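Local coordinates for protein domain of Unknown Function with a Cystatin-Like Fold (Nostoc punctiforme, PDB 2RGQ) that is of unknown function but carries a SnoaL-like domain of the NTF2 clan with a cystatin-like fold, at residues L10-L15 with A76-N81. Sequence-based numbering, arbitrary orientation.
Sequences LEIMEL and AIIQGN
Ile78 reaches from the strand to two consecutive helix residues, Ile12 and Met13, and its CD1 makes the closest approaches to both. That methyl lies 3.7 Å from CG of Met13 and 3.8 Å from CG2 of Ile12, which places it across the flanks of both side chains. With CG1 of Ile78 anti to its own carbonyl carbon (chi1 -60°) and the chain extended beyond it, CD1 is carried out to the helix, while the CG2 branch meets CD1 of Ile12 at 4.0 Å. The two isoleucines therefore touch through both branches of each. Met13, a selenomethionine, extends the patch toward Ala76: CB of Ala76 is 3.8 Å from CG of Met13 and 4.0 Å from its SE. The bend at chi3 (-79°) turns the terminal methyl aside, leaving CG and selenium as the atoms that meet Ala76.

The axes of segments 10-15 and 76-80 come within 9.7 Å, their N-to-C directions 125° apart, an oblique crossing nearer antiparallel than parallel. Strand 69-80 is outermost in the sheet within its chain. Behind this layer, Met87 of strand 84-95 packs against both isoleucines, and Trp118 and Val111 continue the apolar surface under Ile12. On the Met13 side, Leu10 of a neighbouring subunit packs on Met13, and Glu14 of that subunit accepts a hydrogen bond from Ile78 N.

An N-terminal helix packed on a sheet face fits the cystatin-like fold of SnoaL-like domains. No hydrogen bond links the two segments, which bury 192 Å² between them, both sides summed; apolar packing joins the helix to one face of the outermost strand.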
# COMPACT_ATOMS: atom_id res chain seq x y z
N LEU B 10 -12.34 -3.35 -4.05
CA LEU B 10 -11.24 -2.98 -4.95
C LEU B 10 -11.52 -1.65 -5.66
O LEU B 10 -10.64 -0.78 -5.74
CB LEU B 10 -10.93 -4.10 -5.91
CG LEU B 10 -10.36 -5.38 -5.35
CD1 LEU B 10 -10.47 -6.49 -6.34
CD2 LEU B 10 -8.88 -5.20 -4.95
N GLU B 11 -12.76 -1.47 -6.13
CA GLU B 11 -13.20 -0.20 -6.76
C GLU B 11 -13.13 0.96 -5.77
O GLU B 11 -12.71 2.07 -6.12
CB GLU B 11 -14.61 -0.31 -7.37
CG GLU B 11 -14.92 0.80 -8.40
CD GLU B 11 -16.32 0.74 -9.00
OE1 GLU B 11 -16.81 -0.39 -9.15
OE2 GLU B 11 -16.93 1.82 -9.31
N ILE B 12 -13.54 0.74 -4.53
CA ILE B 12 -13.47 1.81 -3.52
C ILE B 12 -12.01 2.18 -3.22
O ILE B 12 -11.68 3.37 -3.09
CB ILE B 12 -14.24 1.41 -2.24
CG1 ILE B 12 -15.75 1.31 -2.50
CG2 ILE B 12 -13.99 2.34 -1.08
CD1 ILE B 12 -16.48 0.48 -1.46
N MSE B 13 -11.14 1.19 -3.09
CA MSE B 13 -9.72 1.44 -2.89
C MSE B 13 -9.16 2.22 -4.09
O MSE B 13 -8.33 3.10 -3.90
CB MSE B 13 -8.95 0.13 -2.66
CG MSE B 13 -9.12 -0.36 -1.23
SE MSE B 13 -8.02 -1.90 -1.01
CE MSE B 13 -9.14 -3.03 -1.81
N GLU B 14 -9.59 1.87 -5.30
CA GLU B 14 -9.18 2.62 -6.52
C GLU B 14 -9.60 4.10 -6.52
O GLU B 14 -8.91 4.94 -7.08
CB GLU B 14 -9.64 1.91 -7.79
CG GLU B 14 -8.74 0.78 -8.17
CD GLU B 14 -9.11 0.16 -9.53
OE1 GLU B 14 -9.91 0.78 -10.27
OE2 GLU B 14 -8.57 -0.94 -9.85
N LEU B 15 -10.64 4.46 -5.77
CA LEU B 15 -11.00 5.89 -5.67
C LEU B 15 -9.86 6.66 -5.03
O LEU B 15 -9.53 7.74 -5.52
CB LEU B 15 -12.22 6.15 -4.82
CG LEU B 15 -13.57 5.71 -5.37
CD1 LEU B 15 -14.68 5.68 -4.29
CD2 LEU B 15 -13.93 6.62 -6.57
N ALA B 76 -6.02 0.25 3.94
CA ALA B 76 -7.45 0.45 3.73
C ALA B 76 -8.29 -0.56 4.53
O ALA B 76 -8.04 -1.78 4.53
CB ALA B 76 -7.83 0.37 2.27
N ILE B 77 -9.29 -0.03 5.21
CA ILE B 77 -10.29 -0.84 5.89
C ILE B 77 -11.62 -0.26 5.41
O ILE B 77 -11.89 0.94 5.57
CB ILE B 77 -10.21 -0.78 7.39
CG1 ILE B 77 -8.80 -1.21 7.88
CG2 ILE B 77 -11.37 -1.64 8.02
CD1 ILE B 77 -8.67 -1.14 9.39
N ILE B 78 -12.44 -1.13 4.85
CA ILE B 78 -13.71 -0.75 4.25
C ILE B 78 -14.86 -1.51 4.89
O ILE B 78 -14.79 -2.73 5.02
CB ILE B 78 -13.70 -1.00 2.70
CG1 ILE B 78 -12.60 -0.17 2.01
CG2 ILE B 78 -15.12 -0.73 2.09
CD1 ILE B 78 -12.33 -0.66 0.57
N GLN B 79 -15.91 -0.78 5.25
CA GLN B 79 -17.14 -1.43 5.76
C GLN B 79 -18.38 -0.78 5.15
O GLN B 79 -18.40 0.39 4.84
CB GLN B 79 -17.22 -1.48 7.29
CG GLN B 79 -17.06 -0.21 8.07
CD GLN B 79 -15.60 0.32 8.13
OE1 GLN B 79 -14.63 -0.42 8.38
NE2 GLN B 79 -15.47 1.62 7.94
N GLY B 80 -19.41 -1.58 4.94
CA GLY B 80 -20.62 -1.09 4.34
C GLY B 80 -21.38 -2.20 3.65
O GLY B 80 -21.28 -3.37 4.03
N ASN B 81 -22.17 -1.81 2.65
CA ASN B 81 -22.99 -2.74 1.90
C ASN B 81 -22.78 -2.46 0.41
O ASN B 81 -21.83 -1.72 0.03
CB ASN B 81 -24.46 -2.64 2.39
CG ASN B 81 -25.13 -1.34 2.00
OD1 ASN B 81 -24.55 -0.51 1.33
ND2 ASN B 81 -26.41 -1.17 2.41